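Local coordinates for HP0420 homologue (Helicobacter felis, PDB 3LW3), which is of unknown function but adopts the hotdog fold, a scaffold shared with many acyl-CoA thioesterases and dehydratases, so a thioester-related role is possible, at residues A28-F33 / A38-T43; T20-N25 / A64-L69. All coordinates share one frame; numbering follows the deposited sequence.

Interaction 1 (28-33 with 38-43) is a beta hairpin at one margin of the sheet, whereas interaction 2 (20-25 with 64-69) lays the loop before that hairpin against helix 57-72. Their centres lie about 9 Å apart, and interaction 1 is nested within the chain loop that interaction 2 closes. Backbone hydrogen bonds carry the first contact, which buries 442 Å²; the second buries 133 Å² and rests on one phenylalanine ring. Both are partly buried; in the hairpin the apolar Ala28, Val40 and Ala38 touch helix 57-72, while Glu29, Ser32 and Thr39 lie on the other face. They meet where Gln24 OE1 lies 3.0 Å from Leu30 N, a probable hydrogen bond.

Interaction 1: residues A28-F33 / A38-T43; sequences AELISF and ATVCLT
Ala38 meets Phe33 in a non-hydrogen-bonded antiparallel pair, CB to CB at 3.8 Å; the Phe33 ring leads away from this point, and Ala38 itself rests on Cys70 of helix 57-72. Next, Thr39 faces two residues at once. Its N donates to Ser32 O (2.9 Å) from above that carbonyl plane, while its O accepts from Ile31 N at 2.9 Å and Ser32 N at 3.2 Å. This doubled pairing defines a classic beta bulge, and the register shifts by one across it. Thr39 OG1 turns instead to Asn99 of strand 96-105. Val40 pairs with Leu30 on the helix-facing side. Its CG2, held between the backbone N and the carbonyl carbon (chi1 of CG1 -49°), reaches Ala28 CB at 3.5 Å, and CG1 meets Leu30 CD1 at 4.0 Å, the two side chains crossing at a slant. Cys41 continues the regular pairing, opposite Glu29: its N donates to Glu29 O at 2.7 Å, and its O accepts from Glu29 N. Beside it, Ile31 CG1 lies 3.9 Å from Cys41 CB. Leu42 CB lies beside Ala28 CB. Five main-chain bonds thus fix the hairpin's register, and its chemistry divides by face: Leu30, Val40 and Ala38 make one face apolar, with Val40 and Ala38, together with Ala28, against helix 57-72, while Glu29, Ser32 and Thr39 put polar groups on the other.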
ATOM      1  N   ALA B  28      -4.443   2.520  -9.482  1.00 17.96           N
ATOM      2  CA  ALA B  28      -5.892   2.419  -9.641  1.00 18.59           C
ATOM      3  C   ALA B  28      -6.327   3.633 -10.461  1.00 16.84           C
ATOM      4  O   ALA B  28      -5.673   4.673 -10.476  1.00 18.75           O
ATOM      5  CB  ALA B  28      -6.616   2.424  -8.279  1.00 17.60           C
ATOM      6  N   GLU B  29      -7.438   3.478 -11.151  1.00 16.93           N
ATOM      7  CA  GLU B  29      -8.038   4.583 -11.918  1.00 18.70           C
ATOM      8  C   GLU B  29      -8.919   5.457 -11.011  1.00 19.21           C
ATOM      9  O   GLU B  29      -9.795   4.931 -10.289  1.00 17.55           O
ATOM     10  CB  GLU B  29      -8.866   4.053 -13.093  1.00 20.13           C
ATOM     11  CG  GLU B  29      -9.534   5.166 -13.863  1.00 21.97           C
ATOM     12  CD  GLU B  29     -10.517   4.646 -14.911  1.00 27.55           C
ATOM     13  OE1 GLU B  29     -10.984   3.486 -14.806  1.00 30.95           O
ATOM     14  OE2 GLU B  29     -10.849   5.407 -15.844  1.00 31.53           O
ATOM     15  N   LEU B  30      -8.713   6.770 -11.068  1.00 19.06           N
ATOM     16  CA  LEU B  30      -9.526   7.672 -10.281  1.00 17.78           C
ATOM     17  C   LEU B  30     -10.875   7.778 -10.955  1.00 20.50           C
ATOM     18  O   LEU B  30     -10.934   8.068 -12.149  1.00 21.16           O
ATOM     19  CB  LEU B  30      -8.900   9.056 -10.265  1.00 20.20           C
ATOM     20  CG  LEU B  30      -9.650  10.139  -9.491  1.00 20.34           C
ATOM     21  CD1 LEU B  30      -9.876   9.790  -8.008  1.00 18.71           C
ATOM     22  CD2 LEU B  30      -8.883  11.425  -9.676  1.00 23.70           C
ATOM     23  N   ILE B  31     -11.932   7.605 -10.177  1.00 17.85           N
ATOM     24  CA  ILE B  31     -13.316   7.649 -10.641  1.00 17.90           C
ATOM     25  C   ILE B  31     -14.025   8.944 -10.213  1.00 20.05           C
ATOM     26  O   ILE B  31     -14.699   9.596 -11.039  1.00 19.54           O
ATOM     27  CB  ILE B  31     -14.111   6.459 -10.165  1.00 19.04           C
ATOM     28  CG1 ILE B  31     -13.429   5.137 -10.520  1.00 18.54           C
ATOM     29  CG2 ILE B  31     -15.536   6.566 -10.687  1.00 21.40           C
ATOM     30  CD1 ILE B  31     -13.254   4.962 -11.997  1.00 22.45           C
ATOM     31  N   SER B  32     -13.875   9.349  -8.954  1.00 17.13           N
ATOM     32  CA  SER B  32     -14.471  10.601  -8.509  1.00 18.62           C
ATOM     33  C   SER B  32     -13.803  11.023  -7.203  1.00 17.69           C
ATOM     34  O   SER B  32     -13.140  10.207  -6.527  1.00 16.47           O
ATOM     35  CB  SER B  32     -15.947  10.385  -8.220  1.00 18.15           C
ATOM     36  OG  SER B  32     -16.127   9.325  -7.302  1.00 20.58           O
ATOM     37  N   PHE B  33     -13.990  12.284  -6.848  1.00 17.40           N
ATOM     38  CA  PHE B  33     -13.520  12.779  -5.571  1.00 17.06           C
ATOM     39  C   PHE B  33     -14.227  14.083  -5.279  1.00 18.22           C
ATOM     40  O   PHE B  33     -14.727  14.753  -6.206  1.00 20.34           O
ATOM     41  CB  PHE B  33     -12.004  12.990  -5.508  1.00 17.90           C
ATOM     42  CG  PHE B  33     -11.493  14.066  -6.430  1.00 20.53           C
ATOM     43  CD1 PHE B  33     -11.397  13.840  -7.821  1.00 20.96           C
ATOM     44  CD2 PHE B  33     -11.124  15.318  -5.930  1.00 20.17           C
ATOM     45  CE1 PHE B  33     -10.910  14.838  -8.674  1.00 21.74           C
ATOM     46  CE2 PHE B  33     -10.651  16.303  -6.778  1.00 21.53           C
ATOM     47  CZ  PHE B  33     -10.550  16.070  -8.138  1.00 23.27           C
ATOM     48  N   ALA B  38     -13.810   9.923  -2.069  1.00 15.50           N
ATOM     49  CA  ALA B  38     -13.225   9.598  -3.373  1.00 15.26           C
ATOM     50  C   ALA B  38     -13.476   8.142  -3.670  1.00 15.03           C
ATOM     51  O   ALA B  38     -13.593   7.305  -2.752  1.00 15.36           O
ATOM     52  CB  ALA B  38     -11.746   9.871  -3.378  1.00 15.49           C
ATOM     53  N   THR B  39     -13.505   7.834  -4.959  1.00 15.47           N
ATOM     54  CA  THR B  39     -13.578   6.427  -5.416  1.00 15.66           C
ATOM     55  C   THR B  39     -12.510   6.225  -6.465  1.00 16.58           C
ATOM     56  O   THR B  39     -12.363   7.039  -7.377  1.00 16.17           O
ATOM     57  CB  THR B  39     -14.946   6.089  -6.028  1.00 17.51           C
ATOM     58  OG1 THR B  39     -15.966   6.180  -5.045  1.00 17.32           O
ATOM     59  CG2 THR B  39     -14.985   4.722  -6.584  1.00 17.35           C
ATOM     60  N   VAL B  40     -11.754   5.145  -6.330  1.00 14.83           N
ATOM     61  CA  VAL B  40     -10.854   4.682  -7.387  1.00 14.77           C
ATOM     62  C   VAL B  40     -11.220   3.253  -7.728  1.00 16.72           C
ATOM     63  O   VAL B  40     -11.824   2.519  -6.891  1.00 16.91           O
ATOM     64  CB  VAL B  40      -9.367   4.802  -6.981  1.00 15.71           C
ATOM     65  CG1 VAL B  40      -9.063   6.200  -6.412  1.00 16.41           C
ATOM     66  CG2 VAL B  40      -8.956   3.704  -6.000  1.00 16.29           C
ATOM     67  N   CYS B  41     -10.802   2.805  -8.905  1.00 16.25           N
ATOM     68  CA  CYS B  41     -11.103   1.457  -9.346  1.00 17.07           C
ATOM     69  C   CYS B  41      -9.830   0.714  -9.777  1.00 18.75           C
ATOM     70  O   CYS B  41      -9.079   1.179 -10.642  1.00 18.21           O
ATOM     71  CB  CYS B  41     -12.101   1.479 -10.497  1.00 19.45           C
ATOM     72  SG  CYS B  41     -12.578  -0.213 -10.973  1.00 24.39           S
ATOM     73  N   LEU B  42      -9.582  -0.421  -9.139  1.00 16.61           N
ATOM     74  CA  LEU B  42      -8.442  -1.265  -9.477  1.00 17.98           C
ATOM     75  C   LEU B  42      -8.888  -2.479 -10.267  1.00 18.04           C
ATOM     76  O   LEU B  42      -9.663  -3.279  -9.781  1.00 18.26           O
ATOM     77  CB  LEU B  42      -7.734  -1.732  -8.211  1.00 19.19           C
ATOM     78  CG  LEU B  42      -6.631  -2.777  -8.407  1.00 19.06           C
ATOM     79  CD1 LEU B  42      -5.493  -2.198  -9.148  1.00 21.96           C
ATOM     80  CD2 LEU B  42      -6.178  -3.353  -7.074  1.00 20.05           C
ATOM     81  N   THR B  43      -8.376  -2.589 -11.483  1.00 19.05           N
ATOM     82  CA  THR B  43      -8.504  -3.812 -12.284  1.00 21.22           C
ATOM     83  C   THR B  43      -7.105  -4.480 -12.355  1.00 18.67           C
ATOM     84  O   THR B  43      -6.207  -4.014 -13.066  1.00 20.29           O
ATOM     85  CB  THR B  43      -9.178  -3.490 -13.638  1.00 25.75           C
ATOM     86  OG1 THR B  43      -8.642  -2.254 -14.179  1.00 28.95           O
ATOM     87  CG2 THR B  43     -10.666  -3.239 -13.405  1.00 23.50           C
TER

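Interaction 2: residues T20-N25 / A64-L69; sequences TRLDQN and ASFAAL
Leu22 and Gln24 each touch the ring of Phe66, a residue of helix 57-72 whose side chain points toward segment 20-25. Leu22 comes first along the chain: its CD2 methyl sits over one face of the ring, 4.0 Å from Phe66 CD1, and the two side chains lie aslant. Phe66 carries its CG anti to the backbone N (chi1 -180°), which extends the ring away from the helix backbone; with Leu22 also pointing across, the side chains touch although the Leu22 CA and Phe66 CA atoms are 9.0 Å apart. In the hotdog fold an antiparallel sheet wraps around a long central helix, here 57-72, and segment 20-25 is part of the loop that precedes the first strand of that sheet. The subunit interface is close by: the preceding Arg21 forms a salt bridge with Asp52 of the second subunit, and His56 of that subunit packs against both Leu22 and Phe66. Asp23 shapes the loop between the two touching residues, its OD1 accepting from Asn25 N at 3.0 Å in an Asx turn; the N approaches 56° out of the carboxylate plane. Gln24 then brings an aliphatic carbon to the aromatic group, CG lying 4.1 Å from Phe66 CE2 in an oblique approach. Its chain runs extended beyond CG and at about a right angle to the Phe66 side chain, with the amide plane turned 48° from the ring. At the end of that chain NE2 donates to Glu13 OE2.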
ATOM      1  N   THR B  20       0.738  14.084  -7.257  1.00 24.10           N
ATOM      2  CA  THR B  20       0.897  14.536  -8.620  1.00 25.85           C
ATOM      3  C   THR B  20       1.796  13.644  -9.490  1.00 25.77           C
ATOM      4  O   THR B  20       1.665  13.683 -10.711  1.00 27.69           O
ATOM      5  CB  THR B  20       1.327  16.013  -8.710  1.00 23.57           C
ATOM      6  OG1 THR B  20       2.641  16.198  -8.165  1.00 27.18           O
ATOM      7  CG2 THR B  20       0.297  16.892  -7.976  1.00 26.53           C
ATOM      8  N   ARG B  21       2.684  12.855  -8.897  1.00 24.83           N
ATOM      9  CA  ARG B  21       3.592  12.045  -9.701  1.00 25.66           C
ATOM     10  C   ARG B  21       3.074  10.609  -9.896  1.00 24.68           C
ATOM     11  O   ARG B  21       3.682   9.847 -10.624  1.00 24.25           O
ATOM     12  CB  ARG B  21       5.000  11.997  -9.103  1.00 28.00           C
ATOM     13  CG  ARG B  21       5.658  13.332  -8.780  1.00 31.12           C
ATOM     14  CD  ARG B  21       6.384  13.940  -9.986  1.00 33.61           C
ATOM     15  NE  ARG B  21       7.181  12.969 -10.755  1.00 35.97           N
ATOM     16  CZ  ARG B  21       8.492  12.750 -10.600  1.00 36.76           C
ATOM     17  NH1 ARG B  21       9.200  13.420  -9.682  1.00 37.05           N
ATOM     18  NH2 ARG B  21       9.102  11.844 -11.362  1.00 38.34           N
ATOM     19  N   LEU B  22       1.950  10.252  -9.287  1.00 22.23           N
ATOM     20  CA  LEU B  22       1.466   8.871  -9.335  1.00 23.25           C
ATOM     21  C   LEU B  22       0.945   8.428 -10.710  1.00 22.43           C
ATOM     22  O   LEU B  22       0.043   9.054 -11.311  1.00 22.55           O
ATOM     23  CB  LEU B  22       0.391   8.634  -8.264  1.00 23.78           C
ATOM     24  CG  LEU B  22       0.061   7.163  -7.936  1.00 24.62           C
ATOM     25  CD1 LEU B  22       1.261   6.199  -7.958  1.00 25.40           C
ATOM     26  CD2 LEU B  22      -0.570   7.064  -6.576  1.00 25.41           C
ATOM     27  N   ASP B  23       1.524   7.348 -11.216  1.00 21.60           N
ATOM     28  CA  ASP B  23       1.035   6.734 -12.467  1.00 22.40           C
ATOM     29  C   ASP B  23      -0.145   5.831 -12.142  1.00 20.31           C
ATOM     30  O   ASP B  23       0.029   4.752 -11.551  1.00 20.11           O
ATOM     31  CB  ASP B  23       2.161   5.954 -13.126  1.00 21.76           C
ATOM     32  CG  ASP B  23       1.767   5.332 -14.437  1.00 22.44           C
ATOM     33  OD1 ASP B  23       0.589   5.479 -14.858  1.00 22.05           O
ATOM     34  OD2 ASP B  23       2.667   4.677 -15.047  1.00 23.87           O
ATOM     35  N   GLN B  24      -1.350   6.283 -12.507  1.00 17.97           N
ATOM     36  CA  GLN B  24      -2.539   5.497 -12.232  1.00 19.99           C
ATOM     37  C   GLN B  24      -2.489   4.065 -12.768  1.00 20.15           C
ATOM     38  O   GLN B  24      -3.154   3.169 -12.202  1.00 18.95           O
ATOM     39  CB  GLN B  24      -3.816   6.183 -12.686  1.00 18.44           C
ATOM     40  CG  GLN B  24      -4.175   7.360 -11.776  1.00 21.52           C
ATOM     41  CD  GLN B  24      -5.428   8.113 -12.200  1.00 22.72           C
ATOM     42  OE1 GLN B  24      -6.379   7.531 -12.734  1.00 21.67           O
ATOM     43  NE2 GLN B  24      -5.439   9.424 -11.947  1.00 23.74           N
ATOM     44  N   ASN B  25      -1.720   3.853 -13.854  1.00 18.42           N
ATOM     45  CA  ASN B  25      -1.536   2.518 -14.428  1.00 20.08           C
ATOM     46  C   ASN B  25      -0.902   1.536 -13.433  1.00 19.66           C
ATOM     47  O   ASN B  25      -1.086   0.328 -13.577  1.00 22.69           O
ATOM     48  CB  ASN B  25      -0.684   2.579 -15.703  1.00 20.34           C
ATOM     49  CG  ASN B  25      -1.463   3.125 -16.890  1.00 21.52           C
ATOM     50  OD1 ASN B  25      -2.703   3.175 -16.865  1.00 21.08           O
ATOM     51  ND2 ASN B  25      -0.752   3.537 -17.951  1.00 21.83           N
ATOM     52  N   ALA B  64      -6.132   1.482  -2.056  1.00 14.19           N
ATOM     53  CA  ALA B  64      -6.889   2.020  -0.919  1.00 15.86           C
ATOM     54  C   ALA B  64      -6.243   3.328  -0.457  1.00 13.62           C
ATOM     55  O   ALA B  64      -6.923   4.337  -0.188  1.00 14.94           O
ATOM     56  CB  ALA B  64      -6.913   1.024   0.199  1.00 14.98           C
ATOM     57  N   SER B  65      -4.919   3.327  -0.404  1.00 14.39           N
ATOM     58  CA  SER B  65      -4.115   4.496   0.009  1.00 14.86           C
ATOM     59  C   SER B  65      -4.373   5.728  -0.880  1.00 15.26           C
ATOM     60  O   SER B  65      -4.604   6.839  -0.396  1.00 16.00           O
ATOM     61  CB  SER B  65      -2.601   4.149   0.009  1.00 15.80           C
ATOM     62  OG  SER B  65      -2.277   3.193   1.008  1.00 17.62           O
ATOM     63  N   PHE B  66      -4.341   5.509  -2.186  1.00 14.00           N
ATOM     64  CA  PHE B  66      -4.642   6.533  -3.145  1.00 14.45           C
ATOM     65  C   PHE B  66      -6.052   7.052  -2.938  1.00 15.08           C
ATOM     66  O   PHE B  66      -6.232   8.276  -2.861  1.00 15.76           O
ATOM     67  CB  PHE B  66      -4.429   5.988  -4.545  1.00 16.44           C
ATOM     68  CG  PHE B  66      -4.704   6.966  -5.647  1.00 16.13           C
ATOM     69  CD1 PHE B  66      -4.270   8.294  -5.584  1.00 17.19           C
ATOM     70  CD2 PHE B  66      -5.320   6.525  -6.807  1.00 18.67           C
ATOM     71  CE1 PHE B  66      -4.518   9.177  -6.638  1.00 19.76           C
ATOM     72  CE2 PHE B  66      -5.551   7.368  -7.869  1.00 17.97           C
ATOM     73  CZ  PHE B  66      -5.180   8.725  -7.782  1.00 18.36           C
ATOM     74  N   ALA B  67      -7.056   6.171  -2.834  1.00 13.77           N
ATOM     75  CA  ALA B  67      -8.453   6.635  -2.529  1.00 14.28           C
ATOM     76  C   ALA B  67      -8.474   7.555  -1.276  1.00 14.49           C
ATOM     77  O   ALA B  67      -9.079   8.649  -1.284  1.00 14.87           O
ATOM     78  CB  ALA B  67      -9.426   5.480  -2.273  1.00 15.16           C
ATOM     79  N   ALA B  68      -7.835   7.067  -0.210  1.00 15.13           N
ATOM     80  CA  ALA B  68      -7.776   7.797   1.074  1.00 15.01           C
ATOM     81  C   ALA B  68      -7.202   9.214   0.861  1.00 16.18           C
ATOM     82  O   ALA B  68      -7.802  10.195   1.275  1.00 16.14           O
ATOM     83  CB  ALA B  68      -6.951   7.018   2.075  1.00 15.42           C
ATOM     84  N   LEU B  69      -6.055   9.326   0.190  1.00 14.93           N
ATOM     85  CA  LEU B  69      -5.431  10.641  -0.084  1.00 16.63           C
ATOM     86  C   LEU B  69      -6.370  11.528  -0.914  1.00 16.49           C
ATOM     87  O   LEU B  69      -6.492  12.711  -0.639  1.00 17.78           O
ATOM     88  CB  LEU B  69      -4.062  10.464  -0.737  1.00 16.07           C
ATOM     89  CG  LEU B  69      -3.004   9.969   0.255  1.00 18.17           C
ATOM     90  CD1 LEU B  69      -1.695   9.354  -0.382  1.00 19.64           C
ATOM     91  CD2 LEU B  69      -2.644  11.143   1.174  1.00 18.89           C
TER